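PDB 7D8M: Dye-decolorizing peroxidase from Irpex lacteus, which probably uses a bound heme b to reduce peroxide while oxidising dyes and other substrates. Local coordinates for residues 28-33 with 70-75; 36-41 with 145-150; 49-54 with 62-67; 178-183 with 189-194; 325-330 with 386-391. One frame throughout, in Å; residues are numbered along the deposited sequence.

Contact 1: 28-33 with 70-75; sequences VFFHIN and LAFSHA
The contact belongs to the antiparallel sheet of the ferredoxin-like fold in the dimeric alpha+beta barrel domain. F30 lies on strand 24-32 and meets L70 and F72 of strand 67-72. These two strands are not neighbours. Strand 120-126 runs between them, so the side chains reach over it, and the CA atoms of F30 and F72 stay 9.7 Å apart. F30 makes up for that gap with its ring. CG stands between the backbone N and the carbonyl carbon (chi1 59°), and this carries CZ and CE2 across to the far strand. The rim atoms do the touching. L70 CD1 sits at the ring edge, near its plane, 4.0 Å from F30 CZ and equally close to CE2. The two side chains cross at about a right angle. L70 is turned to meet the ring, with CG anti to its backbone N (chi1 171°). F72 CE1 also approaches the F30 rim near the plane, with 4.2 Å between F72 CE1 and F30 CZ. I32 CG1, on the same strand as F30, lies in the ring plane at another part of the edge. F72 is in turn stacked on F448, and L70 packs on F122 of the intervening strand. All three touching residues are buried, and every contact made here is carbon to carbon. The tie therefore rests on dispersion and exclusion of water, without directional bonds between the two strands.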
# COMPACT_ATOMS: atom_id res chain seq x y z
N VAL A 28 -14.51 -1.73 7.09
CA VAL A 28 -15.84 -1.21 7.37
C VAL A 28 -15.76 0.31 7.31
O VAL A 28 -15.28 0.96 8.25
CB VAL A 28 -16.38 -1.68 8.72
CG1 VAL A 28 -17.79 -1.14 8.94
CG2 VAL A 28 -16.38 -3.21 8.78
N PHE A 29 -16.27 0.89 6.22
CA PHE A 29 -16.27 2.34 6.04
C PHE A 29 -17.61 2.89 6.51
O PHE A 29 -18.67 2.34 6.19
CB PHE A 29 -16.02 2.72 4.58
CG PHE A 29 -14.67 2.24 4.04
CD1 PHE A 29 -13.52 3.00 4.21
CD2 PHE A 29 -14.57 1.02 3.39
CE1 PHE A 29 -12.28 2.56 3.72
CE2 PHE A 29 -13.34 0.58 2.89
CZ PHE A 29 -12.20 1.35 3.05
N PHE A 30 -17.57 3.98 7.27
CA PHE A 30 -18.78 4.42 7.94
C PHE A 30 -18.88 5.93 7.94
O PHE A 30 -17.88 6.65 7.80
CB PHE A 30 -18.83 3.91 9.39
CG PHE A 30 -17.67 4.36 10.24
CD1 PHE A 30 -17.69 5.60 10.88
CD2 PHE A 30 -16.56 3.54 10.41
CE1 PHE A 30 -16.62 6.02 11.66
CE2 PHE A 30 -15.49 3.95 11.19
CZ PHE A 30 -15.52 5.19 11.82
N HIS A 31 -20.10 6.40 8.16
CA HIS A 31 -20.44 7.80 8.38
C HIS A 31 -20.98 7.94 9.79
O HIS A 31 -21.64 7.03 10.30
CB HIS A 31 -21.49 8.27 7.37
CG HIS A 31 -21.93 9.69 7.56
ND1 HIS A 31 -21.20 10.76 7.09
CD2 HIS A 31 -23.02 10.21 8.17
CE1 HIS A 31 -21.82 11.88 7.41
NE2 HIS A 31 -22.93 11.57 8.06
N ILE A 32 -20.69 9.07 10.43
CA ILE A 32 -21.11 9.30 11.81
C ILE A 32 -22.41 10.10 11.80
O ILE A 32 -22.44 11.24 11.30
CB ILE A 32 -20.02 10.02 12.62
CG1 ILE A 32 -18.75 9.18 12.63
CG2 ILE A 32 -20.49 10.29 14.04
CD1 ILE A 32 -17.61 9.79 13.41
N ASN A 33 -23.48 9.51 12.34
CA ASN A 33 -24.78 10.16 12.45
C ASN A 33 -24.99 10.90 13.77
O ASN A 33 -25.65 11.94 13.79
CB ASN A 33 -25.91 9.14 12.28
CG ASN A 33 -25.89 8.47 10.93
OD1 ASN A 33 -25.58 9.10 9.93
ND2 ASN A 33 -26.26 7.18 10.90
N LEU A 70 -8.63 1.33 13.86
CA LEU A 70 -9.60 2.39 13.60
C LEU A 70 -8.87 3.63 13.12
O LEU A 70 -7.83 4.00 13.68
CB LEU A 70 -10.41 2.70 14.87
CG LEU A 70 -11.33 3.92 14.84
CD1 LEU A 70 -12.40 3.74 13.79
CD2 LEU A 70 -11.98 4.14 16.21
N ALA A 71 -9.42 4.28 12.09
CA ALA A 71 -8.82 5.49 11.54
C ALA A 71 -9.92 6.43 11.08
O ALA A 71 -10.99 6.00 10.64
CB ALA A 71 -7.87 5.17 10.37
N PHE A 72 -9.65 7.73 11.17
CA PHE A 72 -10.64 8.76 10.86
C PHE A 72 -10.19 9.63 9.69
O PHE A 72 -9.02 10.00 9.60
CB PHE A 72 -10.90 9.66 12.08
CG PHE A 72 -11.54 8.95 13.24
CD1 PHE A 72 -12.87 8.58 13.19
CD2 PHE A 72 -10.80 8.64 14.36
CE1 PHE A 72 -13.47 7.93 14.27
CE2 PHE A 72 -11.38 7.98 15.44
CZ PHE A 72 -12.72 7.62 15.38
N SER A 73 -11.14 9.96 8.83
CA SER A 73 -10.94 10.94 7.77
C SER A 73 -11.07 12.36 8.32
O SER A 73 -11.58 12.58 9.42
CB SER A 73 -11.95 10.72 6.65
OG SER A 73 -13.25 11.16 7.02
N HIS A 74 -10.59 13.32 7.53
CA HIS A 74 -10.76 14.73 7.87
C HIS A 74 -12.23 15.06 8.12
O HIS A 74 -12.56 15.81 9.05
CB HIS A 74 -10.19 15.61 6.75
CG HIS A 74 -10.53 17.06 6.88
ND1 HIS A 74 -9.72 17.96 7.55
CD2 HIS A 74 -11.58 17.79 6.42
CE1 HIS A 74 -10.25 19.16 7.50
NE2 HIS A 74 -11.39 19.09 6.83
N ALA A 75 -13.12 14.51 7.29
CA ALA A 75 -14.55 14.70 7.54
C ALA A 75 -14.96 14.11 8.88
O ALA A 75 -15.80 14.68 9.59
CB ALA A 75 -15.36 14.07 6.40

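Contact 2: 36-41 with 145-150; sequences TAFKSV and DAWTIV
F38 and W147 are brought together by their first torsions. F38 holds CG anti to its backbone N (chi1 -170°), while W147 has CG between the backbone N and the carbonyl carbon (chi1 79°). This is helix-on-sheet packing in the ferredoxin-like fold: helix 35-49 meets the start of edge strand 147-156. F38 CE2 comes within 4.3 Å of W147 CE3. That indole atom lies at the edge of the F38 ring, near its plane, so the rings do not stack. Both belong to a larger aromatic group. F38 is stacked with F143 of helix 129-143, F30 of the sheet meets both rings, and W147 also meets F143. Beside the rings, two small residues let the backbones come close. A37 CB and A146 CB touch at 3.6 Å, and A146 CB is also 4.1 Å from F38 N. The CA atoms of F38 and A146 are only 5.7 Å apart, a spacing that methyl groups permit. A polar pair lies within the helix. T36 O accepts from two donors of one residue, S40 N at 3.1 Å and S40 OG at 2.8 Å, and they reach it from opposite faces of its plane. On the strand, I149 folds over the indole: its CG1 rides 3.6 Å above one face of the W147 ring, displaced toward the rim.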
# COMPACT_ATOMS: atom_id res chain seq x y z
N THR A 36 -22.30 12.24 19.83
CA THR A 36 -22.34 11.91 21.25
C THR A 36 -22.47 10.41 21.47
O THR A 36 -21.74 9.82 22.27
CB THR A 36 -23.49 12.66 21.94
OG1 THR A 36 -23.31 14.07 21.79
CG2 THR A 36 -23.51 12.32 23.42
N ALA A 37 -23.40 9.77 20.75
CA ALA A 37 -23.56 8.33 20.88
C ALA A 37 -22.36 7.56 20.31
O ALA A 37 -22.01 6.49 20.83
CB ALA A 37 -24.85 7.88 20.18
N PHE A 38 -21.73 8.10 19.27
CA PHE A 38 -20.56 7.44 18.71
C PHE A 38 -19.40 7.45 19.70
O PHE A 38 -18.81 6.41 19.99
CB PHE A 38 -20.17 8.11 17.39
CG PHE A 38 -19.12 7.36 16.62
CD1 PHE A 38 -17.77 7.57 16.87
CD2 PHE A 38 -19.48 6.46 15.62
CE1 PHE A 38 -16.81 6.89 16.14
CE2 PHE A 38 -18.52 5.77 14.91
CZ PHE A 38 -17.19 5.99 15.17
N LYS A 39 -19.07 8.63 20.25
CA LYS A 39 -18.01 8.72 21.24
C LYS A 39 -18.27 7.80 22.43
O LYS A 39 -17.35 7.16 22.95
CB LYS A 39 -17.85 10.17 21.70
CG LYS A 39 -17.49 11.14 20.59
CD LYS A 39 -17.41 12.59 21.10
CE LYS A 39 -16.48 13.44 20.22
NZ LYS A 39 -16.05 14.70 20.90
N SER A 40 -19.53 7.73 22.89
CA SER A 40 -19.84 6.90 24.05
C SER A 40 -19.44 5.44 23.82
O SER A 40 -18.82 4.82 24.69
CB SER A 40 -21.33 7.00 24.40
OG SER A 40 -21.67 8.34 24.66
N VAL A 41 -19.82 4.89 22.66
CA VAL A 41 -19.40 3.53 22.31
C VAL A 41 -17.89 3.43 22.31
O VAL A 41 -17.30 2.49 22.86
CB VAL A 41 -19.98 3.12 20.95
CG1 VAL A 41 -19.34 1.81 20.47
CG2 VAL A 41 -21.49 3.00 21.01
N ASP A 145 -28.10 3.34 15.50
CA ASP A 145 -28.34 4.42 14.56
C ASP A 145 -27.27 5.51 14.61
O ASP A 145 -27.33 6.44 13.81
CB ASP A 145 -29.71 5.05 14.82
CG ASP A 145 -30.85 4.09 14.52
OD1 ASP A 145 -30.70 2.88 14.80
OD2 ASP A 145 -31.89 4.55 14.00
N ALA A 146 -26.29 5.41 15.51
CA ALA A 146 -25.28 6.45 15.63
C ALA A 146 -24.32 6.46 14.44
O ALA A 146 -23.60 7.45 14.25
CB ALA A 146 -24.50 6.27 16.93
N TRP A 147 -24.30 5.41 13.63
CA TRP A 147 -23.47 5.40 12.43
C TRP A 147 -24.23 4.75 11.28
O TRP A 147 -25.30 4.16 11.47
CB TRP A 147 -22.14 4.68 12.67
CG TRP A 147 -22.20 3.16 12.65
CD1 TRP A 147 -23.32 2.37 12.75
CD2 TRP A 147 -21.09 2.26 12.53
NE1 TRP A 147 -22.97 1.04 12.68
CE2 TRP A 147 -21.61 0.95 12.55
CE3 TRP A 147 -19.71 2.45 12.39
CZ2 TRP A 147 -20.79 -0.17 12.44
CZ3 TRP A 147 -18.90 1.33 12.29
CH2 TRP A 147 -19.44 0.04 12.31
N THR A 148 -23.66 4.86 10.09
CA THR A 148 -24.10 4.10 8.93
C THR A 148 -22.87 3.50 8.28
O THR A 148 -21.89 4.20 8.05
CB THR A 148 -24.84 5.00 7.92
OG1 THR A 148 -25.97 5.60 8.56
CG2 THR A 148 -25.30 4.19 6.71
N ILE A 149 -22.90 2.20 8.03
CA ILE A 149 -21.86 1.59 7.21
C ILE A 149 -22.16 1.93 5.77
O ILE A 149 -23.23 1.60 5.25
CB ILE A 149 -21.79 0.07 7.42
CG1 ILE A 149 -21.26 -0.23 8.83
CG2 ILE A 149 -20.89 -0.58 6.33
CD1 ILE A 149 -21.46 -1.68 9.28
N VAL A 150 -21.24 2.65 5.13
CA VAL A 150 -21.45 3.08 3.75
C VAL A 150 -20.74 2.17 2.75
O VAL A 150 -21.07 2.22 1.55
CB VAL A 150 -21.01 4.55 3.56
CG1 VAL A 150 -21.77 5.46 4.54
CG2 VAL A 150 -19.53 4.68 3.79

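Contact 3: 49-54 with 62-67; sequences NITSVA and NQPLAF
T51 packs against F67 where the chain enters strand 67-72 of the ferredoxin-like domain. Helix 53-57 begins at the end of segment 49-54, and the chain then returns through segment 62-67 to strand 67-72. S52 is the N-cap of that helix, its OG bound to T55 N. The T51 rotamer decides the contact. CG2 is anti to the backbone N and OG1 is anti to the carbonyl carbon (chi1 -57°), so both branches face F67. The methyl approaches the ring obliquely, with CG2 3.9 Å from F67 CD1. The hydroxyl lies over the backbone instead, with T51 OG1 3.2 Å from F67 CA and 3.7 Å from F67 CB. Its strong partner is the next residue, as V68 N donates a hydrogen bond to OG1. F67 turns CG anti to its carbonyl carbon (chi1 -58°), and K22 makes a cation-pi contact with the ring. Q63 OE1 lies in the ring plane at the edge. P64 touches more lightly, its CG 4.3 Å from T51 OG1. With an alanine in place of T51, V68 N would probably lose its hydroxyl acceptor and a gap would open beside the F67 ring. The T51 backbone is pinned too, since its O accepts from N69 ND2. Water completes the link between the segments: one molecule donates to N49 O at 2.7 Å and to A66 O at 2.9 Å.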
# COMPACT_ATOMS: atom_id res chain seq x y z
N ASN A 49 -10.79 -3.40 22.46
CA ASN A 49 -10.76 -4.05 21.16
C ASN A 49 -9.73 -3.51 20.18
O ASN A 49 -9.39 -4.23 19.23
CB ASN A 49 -12.15 -3.96 20.49
CG ASN A 49 -13.20 -4.77 21.23
OD1 ASN A 49 -13.28 -5.99 21.07
ND2 ASN A 49 -14.01 -4.09 22.04
N ILE A 50 -9.21 -2.30 20.36
CA ILE A 50 -8.24 -1.75 19.41
C ILE A 50 -6.90 -2.43 19.64
O ILE A 50 -6.29 -2.27 20.70
CB ILE A 50 -8.12 -0.23 19.52
CG1 ILE A 50 -9.45 0.42 19.14
CG2 ILE A 50 -7.00 0.29 18.61
CD1 ILE A 50 -9.93 0.04 17.74
N THR A 51 -6.44 -3.17 18.63
CA THR A 51 -5.30 -4.06 18.79
C THR A 51 -4.00 -3.31 18.62
O THR A 51 -3.79 -2.62 17.62
CB THR A 51 -5.38 -5.19 17.76
OG1 THR A 51 -6.62 -5.88 17.90
CG2 THR A 51 -4.21 -6.17 17.93
N SER A 52 -3.11 -3.48 19.59
CA SER A 52 -1.83 -2.80 19.59
C SER A 52 -0.76 -3.61 18.85
O SER A 52 -0.91 -4.80 18.59
CB SER A 52 -1.36 -2.57 21.02
OG SER A 52 -1.04 -3.81 21.62
N VAL A 53 0.33 -2.91 18.53
CA VAL A 53 1.55 -3.59 18.08
C VAL A 53 1.95 -4.66 19.09
O VAL A 53 2.24 -5.81 18.72
CB VAL A 53 2.69 -2.56 17.89
CG1 VAL A 53 4.04 -3.26 17.78
CG2 VAL A 53 2.42 -1.68 16.67
N ALA A 54 1.94 -4.31 20.37
CA ALA A 54 2.38 -5.24 21.41
C ALA A 54 1.56 -6.52 21.39
O ALA A 54 2.11 -7.62 21.52
CB ALA A 54 2.31 -4.57 22.78
N ASN A 62 -2.71 -13.88 24.56
CA ASN A 62 -3.42 -12.64 24.79
C ASN A 62 -3.99 -12.02 23.52
O ASN A 62 -4.33 -10.83 23.52
CB ASN A 62 -2.51 -11.63 25.50
CG ASN A 62 -1.81 -12.24 26.69
OD1 ASN A 62 -2.44 -12.86 27.55
ND2 ASN A 62 -0.49 -12.06 26.76
N GLN A 63 -4.10 -12.81 22.45
CA GLN A 63 -4.64 -12.20 21.24
C GLN A 63 -6.12 -12.47 21.11
O GLN A 63 -6.57 -13.60 21.34
CB GLN A 63 -3.92 -12.75 20.02
CG GLN A 63 -2.45 -12.39 19.96
CD GLN A 63 -1.78 -12.95 18.72
OE1 GLN A 63 -2.36 -13.77 18.01
NE2 GLN A 63 -0.56 -12.49 18.45
N PRO A 64 -6.92 -11.48 20.73
CA PRO A 64 -8.34 -11.71 20.50
C PRO A 64 -8.57 -12.45 19.19
O PRO A 64 -7.66 -12.64 18.38
CB PRO A 64 -8.93 -10.30 20.46
CG PRO A 64 -7.80 -9.45 19.96
CD PRO A 64 -6.50 -10.10 20.38
N LEU A 65 -9.82 -12.88 18.98
CA LEU A 65 -10.13 -13.65 17.78
C LEU A 65 -9.98 -12.82 16.51
O LEU A 65 -9.70 -13.38 15.44
CB LEU A 65 -11.53 -14.24 17.89
CG LEU A 65 -11.62 -15.43 18.85
CD1 LEU A 65 -13.00 -16.05 18.81
CD2 LEU A 65 -10.57 -16.46 18.49
N ALA A 66 -10.17 -11.51 16.59
CA ALA A 66 -9.93 -10.62 15.46
C ALA A 66 -9.18 -9.40 15.94
O ALA A 66 -9.44 -8.90 17.04
CB ALA A 66 -11.24 -10.19 14.79
N PHE A 67 -8.22 -8.94 15.13
CA PHE A 67 -7.55 -7.67 15.39
C PHE A 67 -8.39 -6.53 14.84
O PHE A 67 -8.99 -6.65 13.77
CB PHE A 67 -6.16 -7.65 14.73
CG PHE A 67 -5.24 -8.75 15.18
CD1 PHE A 67 -5.48 -9.46 16.36
CD2 PHE A 67 -4.12 -9.08 14.43
CE1 PHE A 67 -4.62 -10.48 16.76
CE2 PHE A 67 -3.25 -10.08 14.83
CZ PHE A 67 -3.50 -10.78 16.00
O HOH W 1 -9.59 -6.90 19.11

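Contact 4: 178-183 with 189-194; sequences TIPGFG and QAVVDP
T178 and V191 form a single beta bridge of the parallel type between two irregular segments. Two backbone hydrogen bonds make it. T178 N donates to A190 O at 2.8 Å (168° at the hydrogen), and V192 N donates to T178 O at 2.9 Å (166°). Both bonds are nearly straight and meet their carbonyl oxygens almost end-on. T178 thus uses its N and O on the two sides of V191. Another backbone carbonyl, V192 O, has a close carbon-to-oxygen approach from P180 CD at 3.2 Å. The apolar contacts follow along the chain. V191 CG1 lies alongside the P180 ring, 3.9 Å from P180 CD, and the two side chains point in opposite directions. P180 CD also meets P194 CD at 4.1 Å, and I179 CG2 touches P194 CA at 3.9 Å. The third kind is an amide set across a methyl-bearing side chain. Q189 is extended (chi1 -173°) and crosses T178 at about a right angle, with Q189 NE2 3.7 Å from T178 CB. The amide is held at both ends, OE1 by H186 N and NE2 by N176 O. With an alanine in place of Q189, H186 N and N176 O would probably lose these mates, and one flank of T178 would be uncovered. A type II turn from I179 to F182, with G181 at its positive-phi position, leads the chain away. This is a loop bordering the heme pocket: the A190 side chain lies about 7 Å from the bound heme, and S175, a heme-binding residue, is just upstream.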
# COMPACT_ATOMS: atom_id res chain seq x y z
N THR A 178 11.51 -0.44 8.23
CA THR A 178 11.37 -0.64 9.66
C THR A 178 12.03 0.53 10.38
O THR A 178 12.49 1.49 9.74
CB THR A 178 11.95 -1.99 10.11
OG1 THR A 178 11.51 -2.27 11.45
CG2 THR A 178 13.46 -1.96 10.04
N ILE A 179 12.07 0.47 11.70
CA ILE A 179 12.59 1.57 12.51
C ILE A 179 13.73 1.04 13.36
O ILE A 179 13.85 -0.18 13.59
CB ILE A 179 11.48 2.23 13.37
CG1 ILE A 179 10.83 1.22 14.30
CG2 ILE A 179 10.44 2.88 12.48
CD1 ILE A 179 9.82 1.84 15.25
N PRO A 180 14.61 1.92 13.84
CA PRO A 180 15.71 1.48 14.71
C PRO A 180 15.21 0.80 15.98
O PRO A 180 14.24 1.23 16.60
CB PRO A 180 16.45 2.79 15.04
CG PRO A 180 16.12 3.70 13.92
CD PRO A 180 14.74 3.35 13.47
N GLY A 181 15.89 -0.28 16.36
CA GLY A 181 15.59 -0.97 17.60
C GLY A 181 14.44 -1.95 17.54
O GLY A 181 14.23 -2.69 18.51
N PHE A 182 13.70 -2.00 16.44
CA PHE A 182 12.54 -2.88 16.32
C PHE A 182 12.99 -4.16 15.62
O PHE A 182 13.13 -4.19 14.39
CB PHE A 182 11.41 -2.19 15.56
CG PHE A 182 10.10 -2.91 15.64
CD1 PHE A 182 9.45 -3.03 16.85
CD2 PHE A 182 9.53 -3.47 14.51
CE1 PHE A 182 8.23 -3.70 16.94
CE2 PHE A 182 8.32 -4.13 14.58
CZ PHE A 182 7.67 -4.25 15.81
N GLY A 183 13.23 -5.20 16.40
CA GLY A 183 13.69 -6.45 15.82
C GLY A 183 15.00 -6.26 15.08
O GLY A 183 15.77 -5.31 15.31
N GLN A 189 16.84 -4.15 3.83
CA GLN A 189 15.63 -3.50 4.31
C GLN A 189 15.92 -2.05 4.72
O GLN A 189 16.98 -1.76 5.28
CB GLN A 189 15.02 -4.26 5.50
CG GLN A 189 13.64 -3.77 5.97
CD GLN A 189 13.05 -4.60 7.10
OE1 GLN A 189 13.74 -5.38 7.74
NE2 GLN A 189 11.75 -4.43 7.34
N ALA A 190 14.99 -1.15 4.42
CA ALA A 190 15.18 0.24 4.82
C ALA A 190 14.95 0.39 6.32
O ALA A 190 13.97 -0.13 6.87
CB ALA A 190 14.24 1.15 4.04
N VAL A 191 15.85 1.11 6.98
CA VAL A 191 15.68 1.48 8.39
C VAL A 191 15.54 2.99 8.43
O VAL A 191 16.51 3.72 8.24
CB VAL A 191 16.85 1.00 9.26
CG1 VAL A 191 16.48 1.10 10.73
CG2 VAL A 191 17.23 -0.43 8.90
N VAL A 192 14.33 3.47 8.67
CA VAL A 192 14.04 4.89 8.58
C VAL A 192 13.79 5.45 9.98
O VAL A 192 13.47 4.72 10.92
CB VAL A 192 12.85 5.16 7.64
CG1 VAL A 192 13.06 4.41 6.34
CG2 VAL A 192 11.53 4.74 8.30
N ASP A 193 13.98 6.76 10.12
CA ASP A 193 13.68 7.42 11.38
C ASP A 193 12.21 7.19 11.74
O ASP A 193 11.35 7.19 10.85
CB ASP A 193 13.95 8.93 11.28
CG ASP A 193 15.43 9.25 11.13
OD1 ASP A 193 16.23 8.83 11.99
OD2 ASP A 193 15.79 9.93 10.14
N PRO A 194 11.89 6.98 13.03
CA PRO A 194 10.49 6.70 13.39
C PRO A 194 9.51 7.76 12.92
O PRO A 194 8.35 7.43 12.64
CB PRO A 194 10.54 6.60 14.92
CG PRO A 194 11.94 6.24 15.25
CD PRO A 194 12.80 6.89 14.18

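Contact 5: 325-330 with 386-391; sequences GLFGDT and FPFSKG
Next to F388 and S389, which both meet L326, K390 NZ is gripped by two groups: a salt bridge to D320 OD2 and a hydrogen bond to L300 O. This moors the loop after helix 373-381 beside helix 319-323. The contact itself joins two surface loops. Segment 325-330 follows helix 319-323, whose end is closed by a Schellman motif at G325, and leads on to strand 334-340. Segment 386-391 is the other loop. Their meeting is apolar. L326 CD1 meets the F388 ring obliquely, 3.9 Å from F388 CE1. L326 and F388 slide past each other in opposite directions. The same methyl brushes S389 OG at 4.2 Å. F388 CZ lies at the edge of the F327 ring, near its plane, 4.1 Å from F327 CE2, and the two side chains do not stack. F327 and F388 both carry CG between the backbone N and the carbonyl carbon (chi1 49° and 66°), which brings F327 CE2 and F388 CZ together. F327 also meets F331, with steeply inclined planes, and touches L321. L326, F327 and F388 all touch a crystal neighbour, so their exact poses may owe something to the lattice. F386 is stacked with W380, and its backbone O accepts from K315 NZ. The peptide bond before P387 is cis, and P387 CB sits 3.9 Å above the centre of the F386 ring.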
# COMPACT_ATOMS: atom_id res chain seq x y z
N GLY A 325 22.79 9.49 -2.20
CA GLY A 325 22.64 10.66 -1.36
C GLY A 325 21.89 11.82 -1.98
O GLY A 325 21.94 12.92 -1.43
N LEU A 326 21.21 11.61 -3.10
CA LEU A 326 20.44 12.70 -3.69
C LEU A 326 19.26 13.10 -2.82
O LEU A 326 18.78 14.23 -2.93
CB LEU A 326 19.98 12.31 -5.09
CG LEU A 326 21.13 11.95 -6.05
CD1 LEU A 326 20.57 11.33 -7.33
CD2 LEU A 326 21.97 13.18 -6.39
N PHE A 327 18.77 12.20 -1.98
CA PHE A 327 17.77 12.51 -0.97
C PHE A 327 17.83 11.40 0.06
O PHE A 327 18.55 10.41 -0.11
CB PHE A 327 16.37 12.68 -1.58
CG PHE A 327 15.96 11.56 -2.51
CD1 PHE A 327 15.35 10.42 -2.02
CD2 PHE A 327 16.17 11.66 -3.88
CE1 PHE A 327 14.96 9.39 -2.86
CE2 PHE A 327 15.79 10.64 -4.73
CZ PHE A 327 15.18 9.50 -4.22
N GLY A 328 17.09 11.57 1.15
CA GLY A 328 17.12 10.67 2.29
C GLY A 328 16.00 9.65 2.30
O GLY A 328 15.54 9.17 1.26
N ASP A 329 15.55 9.30 3.51
CA ASP A 329 14.54 8.26 3.72
C ASP A 329 13.12 8.82 3.77
O ASP A 329 12.20 8.10 4.18
CB ASP A 329 14.85 7.47 4.99
CG ASP A 329 14.73 8.32 6.25
OD1 ASP A 329 14.43 9.53 6.14
OD2 ASP A 329 14.95 7.79 7.36
N THR A 330 12.94 10.08 3.35
CA THR A 330 11.69 10.81 3.44
C THR A 330 10.49 10.09 2.82
O THR A 330 9.34 10.29 3.25
CB THR A 330 11.89 12.16 2.74
OG1 THR A 330 13.11 12.73 3.20
CG2 THR A 330 10.73 13.11 2.98
N PHE A 386 10.78 10.68 -14.38
CA PHE A 386 11.40 10.08 -13.21
C PHE A 386 11.77 8.63 -13.50
O PHE A 386 10.94 7.88 -14.05
CB PHE A 386 10.49 10.12 -11.97
CG PHE A 386 11.19 9.67 -10.73
CD1 PHE A 386 12.00 10.56 -10.01
CD2 PHE A 386 11.12 8.35 -10.32
CE1 PHE A 386 12.69 10.14 -8.89
CE2 PHE A 386 11.80 7.92 -9.19
CZ PHE A 386 12.59 8.82 -8.47
N PRO A 387 12.96 8.17 -13.09
CA PRO A 387 13.97 8.87 -12.28
C PRO A 387 14.82 9.89 -13.03
O PRO A 387 15.19 9.69 -14.20
CB PRO A 387 14.85 7.73 -11.76
CG PRO A 387 14.81 6.73 -12.89
CD PRO A 387 13.38 6.78 -13.39
N PHE A 388 15.10 11.00 -12.35
CA PHE A 388 16.13 11.92 -12.79
C PHE A 388 17.51 11.33 -12.49
O PHE A 388 17.64 10.32 -11.79
CB PHE A 388 15.96 13.29 -12.12
CG PHE A 388 16.19 13.26 -10.63
CD1 PHE A 388 17.45 13.53 -10.11
CD2 PHE A 388 15.16 12.96 -9.76
CE1 PHE A 388 17.68 13.50 -8.75
CE2 PHE A 388 15.38 12.92 -8.38
CZ PHE A 388 16.63 13.20 -7.88
N SER A 389 18.54 12.00 -13.03
CA SER A 389 19.97 11.70 -12.93
C SER A 389 20.42 10.64 -13.93
O SER A 389 21.60 10.23 -13.87
CB SER A 389 20.42 11.24 -11.53
OG SER A 389 19.96 9.93 -11.24
N LYS A 390 19.56 10.16 -14.82
CA LYS A 390 19.99 9.18 -15.79
C LYS A 390 20.51 9.89 -17.04
O LYS A 390 20.50 11.12 -17.13
CB LYS A 390 18.85 8.21 -16.11
CG LYS A 390 18.17 7.63 -14.86
CD LYS A 390 19.22 7.04 -13.91
CE LYS A 390 18.58 6.20 -12.83
NZ LYS A 390 19.58 5.55 -11.95
N GLY A 391 20.98 9.11 -18.01
CA GLY A 391 21.49 9.67 -19.24
C GLY A 391 20.46 10.56 -19.92
O GLY A 391 19.29 10.20 -20.04

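Overall arrangement
Contacts 1, 2 and 3 lie in the dimeric alpha+beta barrel domain. Contacts 1 and 2 share its antiparallel sheet and touch, with centres 10 Å apart. Their strands 24-32 and 147-156 are neighbours, and F29 O probably bonds V150 N. Along the chain their segments alternate, and contact 3 is nested within the loop that each closes. Contact 3 touches contact 1 through I50 and L70. Contacts 4 and 5 come later in the chain, with centres 21 Å apart. D193 N probably bonds D329 OD2 and links them. V53 meets F182, so contact 3 also touches contact 4. A chain of touching contacts thus runs from the sheet domain past the loop beside the heme (contact 4) to the surface loops of contact 5.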